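Local coordinates for protein oxidoreductase, fmn-binding (Shewanella oneidensis, PDB 4AWU) that binds flavin mononucleotide and probably acts as an NAD(P)H-dependent oxidoreductase of the Old Yellow Enzyme family that reduces carbon-carbon double bonds, at residues Tyr68-Gly73 with Lys130-Asn135; Ile178-Ala183 with Val230-Ala235. The protein carries 1 engineered substitution. All coordinates share one frame; numbering follows the deposited sequence.

Contact 1 (Tyr68-Gly73 with Lys130-Asn135); sequences YAWTPG and KVFVDN. With 4CH (4-chlorophenol), chain E.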
ATOM      1  N   TYR A  68       3.023  13.041   2.791  1.00 20.74           N
ATOM      2  CA  TYR A  68       2.925  13.858   1.588  1.00 20.43           C
ATOM      3  C   TYR A  68       1.662  14.704   1.584  1.00 14.37           C
ATOM      4  O   TYR A  68       0.618  14.275   2.067  1.00 17.38           O
ATOM      5  CB  TYR A  68       2.938  12.960   0.352  1.00 20.48           C
ATOM      6  CG  TYR A  68       4.066  11.960   0.345  1.00 16.97           C
ATOM      7  CD1 TYR A  68       3.971  10.765   1.051  1.00 21.17           C
ATOM      8  CD2 TYR A  68       5.224  12.208  -0.368  1.00 19.20           C
ATOM      9  CE1 TYR A  68       4.999   9.853   1.045  1.00 20.78           C
ATOM     10  CE2 TYR A  68       6.259  11.299  -0.382  1.00 16.29           C
ATOM     11  CZ  TYR A  68       6.143  10.124   0.327  1.00 17.79           C
ATOM     12  OH  TYR A  68       7.170   9.212   0.320  1.00 21.16           O
ATOM     13  N   ALA A  69       1.765  15.908   1.032  1.00 17.74           N
ATOM     14  CA  ALA A  69       0.621  16.807   0.960  1.00 18.92           C
ATOM     15  C   ALA A  69      -0.544  16.147   0.242  1.00 18.08           C
ATOM     16  O   ALA A  69      -0.361  15.467  -0.770  1.00 18.47           O
ATOM     17  CB  ALA A  69       0.998  18.100   0.249  1.00 22.67           C
ATOM     18  N   TRP A  70      -1.736  16.347   0.789  1.00 16.34           N
ATOM     19  CA  TRP A  70      -2.987  16.029   0.107  1.00 19.48           C
ATOM     20  C   TRP A  70      -3.296  14.542  -0.003  1.00 17.20           C
ATOM     21  O   TRP A  70      -4.164  14.154  -0.784  1.00 17.16           O
ATOM     22  CB  TRP A  70      -3.002  16.635  -1.295  1.00 20.83           C
ATOM     23  CG  TRP A  70      -2.466  18.024  -1.363  1.00 21.83           C
ATOM     24  CD1 TRP A  70      -2.600  19.008  -0.426  1.00 21.24           C
ATOM     25  CD2 TRP A  70      -1.693  18.585  -2.426  1.00 22.16           C
ATOM     26  NE1 TRP A  70      -1.963  20.151  -0.846  1.00 23.67           N
ATOM     27  CE2 TRP A  70      -1.395  19.915  -2.070  1.00 23.05           C
ATOM     28  CE3 TRP A  70      -1.225  18.094  -3.646  1.00 24.66           C
ATOM     29  CZ2 TRP A  70      -0.652  20.756  -2.890  1.00 25.61           C
ATOM     30  CZ3 TRP A  70      -0.488  18.929  -4.456  1.00 24.49           C
ATOM     31  CH2 TRP A  70      -0.210  20.245  -4.076  1.00 21.72           C
ATOM     32  N   THR A  71      -2.608  13.703   0.765  1.00 15.07           N
ATOM     33  CA  THR A  71      -2.987  12.293   0.812  1.00 16.48           C
ATOM     34  C   THR A  71      -4.151  12.152   1.785  1.00 16.81           C
ATOM     35  O   THR A  71      -4.207  12.858   2.790  1.00 19.89           O
ATOM     36  CB  THR A  71      -1.811  11.379   1.214  1.00 18.56           C
ATOM     37  OG1 THR A  71      -1.332  11.731   2.517  1.00 17.00           O
ATOM     38  CG2 THR A  71      -0.680  11.504   0.209  1.00 15.33           C
ATOM     39  N   PRO A  72      -5.099  11.253   1.479  1.00 14.83           N
ATOM     40  CA  PRO A  72      -6.295  11.107   2.313  1.00 15.02           C
ATOM     41  C   PRO A  72      -6.000  10.411   3.629  1.00 18.02           C
ATOM     42  O   PRO A  72      -5.240   9.440   3.659  1.00 16.34           O
ATOM     43  CB  PRO A  72      -7.203  10.224   1.459  1.00 16.04           C
ATOM     44  CG  PRO A  72      -6.251   9.394   0.664  1.00 14.09           C
ATOM     45  CD  PRO A  72      -5.122  10.331   0.328  1.00 16.16           C
ATOM     46  N   GLY A  73      -6.603  10.896   4.706  1.00 17.02           N
ATOM     47  CA  GLY A  73      -6.471  10.248   5.996  1.00 13.95           C
ATOM     48  C   GLY A  73      -7.612   9.280   6.245  1.00 17.04           C
ATOM     49  O   GLY A  73      -8.567   9.207   5.470  1.00 16.65           O
ATOM     50  N   LYS A 130      13.074  12.836  -0.380  1.00 25.05           N
ATOM     51  CA  LYS A 130      12.264  14.039  -0.299  1.00 30.99           C
ATOM     52  C   LYS A 130      10.786  13.693  -0.221  1.00 31.33           C
ATOM     53  O   LYS A 130      10.341  12.688  -0.778  1.00 29.93           O
ATOM     54  CB  LYS A 130      12.508  14.925  -1.519  1.00 35.84           C
ATOM     55  CG  LYS A 130      13.975  15.195  -1.804  1.00 41.36           C
ATOM     56  CD  LYS A 130      14.198  16.636  -2.222  1.00 45.28           C
ATOM     57  CE  LYS A 130      15.657  16.898  -2.548  1.00 49.42           C
ATOM     58  NZ  LYS A 130      15.951  18.353  -2.639  1.00 60.31           N
ATOM     59  N   VAL A 131      10.032  14.530   0.481  1.00 27.30           N
ATOM     60  CA  VAL A 131       8.581  14.453   0.458  1.00 24.19           C
ATOM     61  C   VAL A 131       8.035  15.775  -0.066  1.00 31.22           C
ATOM     62  O   VAL A 131       8.778  16.743  -0.219  1.00 27.49           O
ATOM     63  CB  VAL A 131       7.990  14.147   1.844  1.00 27.82           C
ATOM     64  CG1 VAL A 131       8.394  12.750   2.286  1.00 22.60           C
ATOM     65  CG2 VAL A 131       8.423  15.193   2.866  1.00 25.39           C
ATOM     66  N   PHE A 132       6.741  15.812  -0.349  1.00 27.41           N
ATOM     67  CA  PHE A 132       6.122  17.004  -0.905  1.00 25.50           C
ATOM     68  C   PHE A 132       5.361  17.732   0.193  1.00 24.95           C
ATOM     69  O   PHE A 132       4.624  17.111   0.958  1.00 24.82           O
ATOM     70  CB  PHE A 132       5.184  16.620  -2.048  1.00 26.16           C
ATOM     71  CG  PHE A 132       4.626  17.796  -2.800  1.00 28.41           C
ATOM     72  CD1 PHE A 132       3.493  18.444  -2.347  1.00 28.57           C
ATOM     73  CD2 PHE A 132       5.231  18.245  -3.961  1.00 29.83           C
ATOM     74  CE1 PHE A 132       2.972  19.523  -3.034  1.00 29.87           C
ATOM     75  CE2 PHE A 132       4.714  19.327  -4.656  1.00 27.57           C
ATOM     76  CZ  PHE A 132       3.584  19.965  -4.191  1.00 29.55           C
ATOM     77  N   VAL A 133       5.553  19.044   0.278  1.00 28.02           N
ATOM     78  CA  VAL A 133       4.912  19.842   1.319  1.00 26.73           C
ATOM     79  C   VAL A 133       4.126  21.011   0.741  1.00 32.49           C
ATOM     80  O   VAL A 133       4.575  21.675  -0.191  1.00 33.35           O
ATOM     81  CB  VAL A 133       5.947  20.397   2.320  1.00 32.61           C
ATOM     82  CG1 VAL A 133       5.324  21.484   3.193  1.00 32.90           C
ATOM     83  CG2 VAL A 133       6.502  19.273   3.180  1.00 32.74           C
ATOM     84  N   ASP A 134       2.947  21.240   1.311  1.00 31.79           N
ATOM     85  CA  ASP A 134       2.139  22.419   1.025  1.00 42.20           C
ATOM     86  C   ASP A 134       1.692  23.020   2.355  1.00 36.07           C
ATOM     87  O   ASP A 134       0.566  22.800   2.802  1.00 37.95           O
ATOM     88  CB  ASP A 134       0.920  22.045   0.181  1.00 32.91           C
ATOM     89  CG  ASP A 134      -0.089  23.178   0.075  1.00 43.26           C
ATOM     90  OD1 ASP A 134       0.320  24.352   0.187  1.00 45.49           O
ATOM     91  OD2 ASP A 134      -1.291  22.895  -0.119  1.00 39.82           O
ATOM     92  N   ASN A 135       2.588  23.771   2.990  1.00 46.01           N
ATOM     93  CA  ASN A 135       2.357  24.257   4.348  1.00 49.07           C
ATOM     94  C   ASN A 135       1.503  25.522   4.412  1.00 52.96           C
ATOM     95  O   ASN A 135       1.195  26.009   5.501  1.00 49.48           O
ATOM     96  CB  ASN A 135       3.693  24.490   5.062  1.00 42.94           C
ATOM     97  CG  ASN A 135       4.540  25.555   4.392  1.00 46.63           C
ATOM     98  OD1 ASN A 135       4.020  26.479   3.768  1.00 48.31           O
ATOM     99  ND2 ASN A 135       5.854  25.426   4.515  1.00 41.13           N
TER
HETATM  100 CL9  4CH E 503       4.220  16.260  -6.975  1.00 36.30          CL
HETATM  101  C4  4CH E 503       3.442  15.705  -5.537  1.00 26.35           C
HETATM  102  C5  4CH E 503       2.468  16.486  -4.929  1.00 22.02           C
HETATM  103  C6  4CH E 503       1.830  16.024  -3.787  1.00 24.14           C
HETATM  104  C1  4CH E 503       2.174  14.788  -3.260  1.00 18.61           C
HETATM  105  O7  4CH E 503       1.522  14.318  -2.146  1.00 23.17           O
HETATM  106  C2  4CH E 503       3.147  14.007  -3.863  1.00 19.75           C
HETATM  107  C3  4CH E 503       3.783  14.467  -5.006  1.00 24.64           C
HETATM  108  O   HOH W   1       9.444   9.903  -0.707  1.00 19.41           O
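Trp-70 brings its indole against both Phe-132 and Asp-134. Its CH2 lies 3.4 Å from CE1 of Phe-132, the two rings inclined at 58°. At the pyrrole edge of the indole, NE1 donates to the anti lone pair of Asp-134 OD2, 2.9 Å away and in the indole plane; the carboxylate is turned steeply to the ring. A phenylalanine here would probably leave Asp-134 OD2 without this N-H and the wall beside Phe-132 less firmly held. Phe-132 carries the bound 4-chlorophenol on one face, with C5 of the ligand 3.2 Å above the ring plane, over its centre. With CG anti to the backbone N (chi1 -173°), its ring edge also meets Ala-69 CB. The ligand's O7 donates to Ala-69 O at 2.6 Å.

Behind these groups, Ala-69 N donates a hydrogen bond to Phe-132 O at 3.1 Å, from above the carbonyl plane. Val-131 CG1 makes an off-centre CH-pi contact with the Tyr-68 ring, and a water joins Tyr-68 OH to Lys-130 O. That hydroxyl also bonds Tyr-186. The type II turn Tyr-68 to Thr-71 thus packs on strand 130-133, which pairs with 141-144, to build an aromatic 4-chlorophenol pocket outside the barrel strands.

Contact 2 (Ile178-Ala183 with Val230-Ala235); sequences IELHAA and VGVRLA. With FMN (flavin mononucleotide), chain B; 4CH (4-chlorophenol), chain D.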
ATOM      1  N   ILE A 178      -8.333  -4.265   5.010  1.00 13.17           N
ATOM      2  CA  ILE A 178      -7.260  -3.296   5.046  1.00 11.47           C
ATOM      3  C   ILE A 178      -5.974  -3.952   4.569  1.00 12.54           C
ATOM      4  O   ILE A 178      -5.788  -5.159   4.703  1.00 14.90           O
ATOM      5  CB  ILE A 178      -7.064  -2.708   6.458  1.00 19.38           C
ATOM      6  CG1 ILE A 178      -6.550  -3.771   7.433  1.00 18.48           C
ATOM      7  CG2 ILE A 178      -8.362  -2.106   6.961  1.00 14.52           C
ATOM      8  CD1 ILE A 178      -5.034  -3.856   7.510  1.00 14.74           C
ATOM      9  N   GLU A 179      -5.098  -3.144   3.992  1.00 12.93           N
ATOM     10  CA  GLU A 179      -3.767  -3.595   3.649  1.00 12.51           C
ATOM     11  C   GLU A 179      -2.773  -2.815   4.476  1.00 15.03           C
ATOM     12  O   GLU A 179      -2.740  -1.584   4.432  1.00 13.23           O
ATOM     13  CB  GLU A 179      -3.478  -3.371   2.169  1.00 13.76           C
ATOM     14  CG  GLU A 179      -2.115  -3.892   1.748  1.00 13.03           C
ATOM     15  CD  GLU A 179      -1.819  -3.635   0.295  1.00 14.83           C
ATOM     16  OE1 GLU A 179      -2.253  -4.445  -0.551  1.00 15.06           O
ATOM     17  OE2 GLU A 179      -1.160  -2.621  -0.000  1.00 13.08           O
ATOM     18  N   LEU A 180      -1.956  -3.530   5.236  1.00 12.90           N
ATOM     19  CA  LEU A 180      -0.912  -2.889   6.007  1.00 17.19           C
ATOM     20  C   LEU A 180       0.221  -2.518   5.073  1.00 11.51           C
ATOM     21  O   LEU A 180       0.816  -3.382   4.434  1.00 13.39           O
ATOM     22  CB  LEU A 180      -0.391  -3.823   7.088  1.00 15.01           C
ATOM     23  CG  LEU A 180       0.780  -3.244   7.874  1.00 14.71           C
ATOM     24  CD1 LEU A 180       0.366  -1.954   8.580  1.00 15.65           C
ATOM     25  CD2 LEU A 180       1.291  -4.278   8.863  1.00 15.49           C
ATOM     26  N   HIS A 181       0.516  -1.228   4.988  1.00 12.71           N
ATOM     27  CA  HIS A 181       1.634  -0.779   4.181  1.00 11.72           C
ATOM     28  C   HIS A 181       2.928  -0.989   4.957  1.00 14.59           C
ATOM     29  O   HIS A 181       3.299  -0.173   5.796  1.00 18.15           O
ATOM     30  CB  HIS A 181       1.472   0.688   3.796  1.00 16.56           C
ATOM     31  CG  HIS A 181       2.362   1.110   2.674  1.00 15.54           C
ATOM     32  ND1 HIS A 181       3.412   0.334   2.228  1.00 15.19           N
ATOM     33  CD2 HIS A 181       2.355   2.215   1.894  1.00 14.34           C
ATOM     34  CE1 HIS A 181       4.014   0.948   1.227  1.00 14.04           C
ATOM     35  NE2 HIS A 181       3.395   2.092   1.006  1.00 12.64           N
ATOM     36  N   ALA A 182       3.606  -2.098   4.677  1.00 15.34           N
ATOM     37  CA  ALA A 182       4.856  -2.415   5.357  1.00 14.71           C
ATOM     38  C   ALA A 182       5.994  -2.401   4.348  1.00 16.42           C
ATOM     39  O   ALA A 182       6.973  -3.132   4.493  1.00 18.85           O
ATOM     40  CB  ALA A 182       4.756  -3.770   6.027  1.00 14.49           C
ATOM     41  N   ALA A 183       5.877  -1.535   3.347  1.00 17.67           N
ATOM     42  CA  ALA A 183       6.772  -1.554   2.200  1.00 11.53           C
ATOM     43  C   ALA A 183       7.350  -0.173   1.918  1.00 15.11           C
ATOM     44  O   ALA A 183       7.076   0.792   2.633  1.00 16.57           O
ATOM     45  CB  ALA A 183       6.031  -2.071   0.959  1.00 14.69           C
ATOM     46  N   VAL A 230      -7.528  -8.726   6.592  1.00 16.06           N
ATOM     47  CA  VAL A 230      -6.231  -8.081   6.730  1.00 13.90           C
ATOM     48  C   VAL A 230      -5.244  -8.608   5.700  1.00 15.57           C
ATOM     49  O   VAL A 230      -4.973  -9.809   5.639  1.00 14.09           O
ATOM     50  CB  VAL A 230      -5.637  -8.312   8.132  1.00 17.54           C
ATOM     51  CG1 VAL A 230      -4.167  -7.903   8.172  1.00 13.92           C
ATOM     52  CG2 VAL A 230      -6.436  -7.549   9.173  1.00 16.50           C
ATOM     53  N   GLY A 231      -4.717  -7.700   4.888  1.00 13.92           N
ATOM     54  CA  GLY A 231      -3.631  -8.014   3.982  1.00 14.32           C
ATOM     55  C   GLY A 231      -2.412  -7.210   4.381  1.00 13.52           C
ATOM     56  O   GLY A 231      -2.512  -6.261   5.157  1.00 15.69           O
ATOM     57  N   VAL A 232      -1.255  -7.589   3.860  1.00 11.71           N
ATOM     58  CA  VAL A 232      -0.027  -6.861   4.152  1.00 11.78           C
ATOM     59  C   VAL A 232       0.781  -6.717   2.883  1.00 11.14           C
ATOM     60  O   VAL A 232       0.835  -7.639   2.077  1.00 13.49           O
ATOM     61  CB  VAL A 232       0.825  -7.586   5.202  1.00 15.78           C
ATOM     62  CG1 VAL A 232       2.140  -6.842   5.425  1.00 16.33           C
ATOM     63  CG2 VAL A 232       0.055  -7.717   6.505  1.00 16.67           C
ATOM     64  N   ARG A 233       1.397  -5.555   2.700  1.00 11.67           N
ATOM     65  CA  ARG A 233       2.248  -5.345   1.542  1.00 14.15           C
ATOM     66  C   ARG A 233       3.702  -5.211   1.952  1.00 14.78           C
ATOM     67  O   ARG A 233       4.036  -4.431   2.844  1.00 15.36           O
ATOM     68  CB  ARG A 233       1.824  -4.107   0.758  1.00 13.90           C
ATOM     69  CG  ARG A 233       2.440  -4.090  -0.629  1.00 15.22           C
ATOM     70  CD  ARG A 233       1.914  -2.979  -1.493  1.00 13.70           C
ATOM     71  NE  ARG A 233       1.954  -3.380  -2.894  1.00 12.23           N
ATOM     72  CZ  ARG A 233       2.033  -2.549  -3.924  1.00 13.47           C
ATOM     73  NH1 ARG A 233       2.102  -1.242  -3.736  1.00 11.59           N
ATOM     74  NH2 ARG A 233       2.049  -3.043  -5.152  1.00 14.54           N
ATOM     75  N   LEU A 234       4.558  -5.974   1.283  1.00 13.65           N
ATOM     76  CA  LEU A 234       5.993  -5.925   1.512  1.00 15.56           C
ATOM     77  C   LEU A 234       6.697  -5.605   0.199  1.00 16.19           C
ATOM     78  O   LEU A 234       6.176  -5.889  -0.877  1.00 14.61           O
ATOM     79  CB  LEU A 234       6.489  -7.270   2.042  1.00 16.04           C
ATOM     80  CG  LEU A 234       5.837  -7.776   3.329  1.00 16.53           C
ATOM     81  CD1 LEU A 234       6.260  -9.204   3.623  1.00 18.81           C
ATOM     82  CD2 LEU A 234       6.197  -6.866   4.490  1.00 14.54           C
ATOM     83  N   ALA A 235       7.872  -4.998   0.293  1.00 16.27           N
ATOM     84  CA  ALA A 235       8.708  -4.755  -0.874  1.00 12.41           C
ATOM     85  C   ALA A 235      10.105  -5.256  -0.547  1.00 16.92           C
ATOM     86  O   ALA A 235      10.957  -4.486  -0.120  1.00 16.87           O
ATOM     87  CB  ALA A 235       8.740  -3.279  -1.212  1.00 19.42           C
TER
HETATM   88  N1  FMN B 500       2.422   1.532  -3.522  1.00 11.73           N
HETATM   89  C2  FMN B 500       1.929   1.500  -2.239  1.00 15.16           C
HETATM   90  O2  FMN B 500       2.147   0.505  -1.550  1.00 12.56           O
HETATM   91  N3  FMN B 500       1.208   2.565  -1.735  1.00 16.31           N
HETATM   92  C4  FMN B 500       1.033   3.708  -2.489  1.00 12.96           C
HETATM   93  O4  FMN B 500       0.250   4.580  -2.112  1.00 13.31           O
HETATM   94  C4A FMN B 500       1.516   3.728  -3.792  1.00 12.08           C
HETATM   95  N5  FMN B 500       1.341   4.841  -4.567  1.00 13.27           N
HETATM   96  C5A FMN B 500       1.833   4.878  -5.848  1.00 12.82           C
HETATM   97  C6  FMN B 500       1.577   5.991  -6.632  1.00 13.23           C
HETATM   98  C7  FMN B 500       2.012   6.028  -7.951  1.00 12.78           C
HETATM   99  C7M FMN B 500       1.718   7.249  -8.770  1.00 12.61           C
HETATM  100  C8  FMN B 500       2.744   4.958  -8.466  1.00 14.39           C
HETATM  101  C8M FMN B 500       3.186   4.961  -9.900  1.00 15.31           C
HETATM  102  C9  FMN B 500       2.978   3.834  -7.681  1.00 13.59           C
HETATM  103  C9A FMN B 500       2.488   3.775  -6.379  1.00 11.53           C
HETATM  104  N10 FMN B 500       2.731   2.676  -5.578  1.00 13.88           N
HETATM  105  C10 FMN B 500       2.231   2.648  -4.296  1.00 13.28           C
HETATM  106  C1' FMN B 500       3.365   1.437  -6.133  1.00 12.11           C
HETATM  107  C2' FMN B 500       2.321   0.722  -6.992  1.00 13.84           C
HETATM  108  O2' FMN B 500       1.281   0.261  -6.154  1.00 14.78           O
HETATM  109  C3' FMN B 500       2.900  -0.461  -7.765  1.00 14.16           C
HETATM  110  O3' FMN B 500       3.318  -1.455  -6.855  1.00 12.45           O
HETATM  111  C4' FMN B 500       4.061  -0.016  -8.656  1.00 13.34           C
HETATM  112  O4' FMN B 500       3.669   1.098  -9.432  1.00 15.41           O
HETATM  113  C5' FMN B 500       4.552  -1.114  -9.596  1.00 16.90           C
HETATM  114  O5' FMN B 500       3.493  -1.613 -10.386  1.00 14.36           O
HETATM  115  P   FMN B 500       3.325  -1.169 -11.930  1.00 13.83           P
HETATM  116  O1P FMN B 500       2.971   0.300 -11.950  1.00 14.21           O
HETATM  117  O2P FMN B 500       4.622  -1.391 -12.668  1.00 14.31           O
HETATM  118  O3P FMN B 500       2.231  -2.005 -12.543  1.00 14.40           O
HETATM  119 CL9  4CH D 502       3.839   7.907  -4.716  1.00 19.83          CL
HETATM  120  C4  4CH D 502       4.067   6.497  -3.753  1.00 14.41           C
HETATM  121  C5  4CH D 502       3.542   6.475  -2.477  1.00 15.76           C
HETATM  122  C6  4CH D 502       3.703   5.351  -1.689  1.00 15.62           C
HETATM  123  C1  4CH D 502       4.396   4.259  -2.177  1.00 16.26           C
HETATM  124  O7  4CH D 502       4.535   3.153  -1.378  1.00 14.40           O
HETATM  125  C2  4CH D 502       4.926   4.275  -3.460  1.00 13.74           C
HETATM  126  C3  4CH D 502       4.764   5.403  -4.250  1.00 14.89           C
HETATM  127  O   HOH W   2       9.007  -4.102   2.774  1.00 18.86           O
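Arg-233 lays its aliphatic chain against the carboxylate of Glu-179, with CB and CD each 3.4 Å from Glu-179 OE2. The opposite charges probably attract at longer range, but no N-H of the guanidinium points at that oxygen. Instead, the arginine runs extended to the flavin. Its CG is anti to the backbone N (chi1 -164°), which carries the chain along the strand face that bears Glu-179 and His-181. NH1 donates to FMN O2 at 2.8 Å and to O2' of the ribityl chain, while NH2 donates to O3' at 2.7 Å. These three bonds hold the guanidinium against both the flavin ring and the ribityl chain, and its charge would probably draw electron density toward O2. Glu-179 is fixed in turn by Tyr-266 and His-268 at OE1 and Gln-100 at OE2.

His-181 has FMN O2 over one face of its ring, 3.1 Å above the plane. Its NE2 shares a hydrogen bond of 2.8 Å with O7 of the bound 4-chlorophenol, which Asn-184 also holds. ND1 accepts from Ala-183 N, tilted from the ring plane, and this helps fix the ring's rotation. Trp-102 stacks on the same imidazole.

Beneath the site, the backbones pair in parallel. Gly-231 N to Ile-178 O is a nearly straight bond, and Arg-233 N to Leu-180 O repeats it. Ala-182 N then reaches Arg-233 O at 3.0 Å with a more bent N-H. On the opposite face, Leu-180 CB meets Val-232 CG2, and Leu-180 also packs on helix 212-225. Further along, Ala-183 CB touches Ala-235 CB. Neighbouring parallel strands 177-181 and 230-234, joined through helix 212-225 in a beta-alpha-beta crossover, present the FMN and phenol site at their C-terminal ends, as in TIM-barrel flavoenzymes.

Contact 1 closes before contact 2 opens along the chain. Their centres lie 21 Å apart and their nearest atoms about 8 Å, so they do not touch. Contact 2 joins two adjacent strands of the eight-stranded parallel barrel, near the centre of the chain. Contact 1 lies further out, between the loop that follows barrel strand 53-60 and the small antiparallel sheet of 130-133 and 141-144. Each binds its own 4-chlorophenol. Tyr-186 links the two regions: its hydroxyl bonds Tyr-68 of contact 1, and its ring meets His-181 of contact 2 edge-to-face. Contact 1 is therefore consistent with an outer pocket next to the flavin site of contact 2.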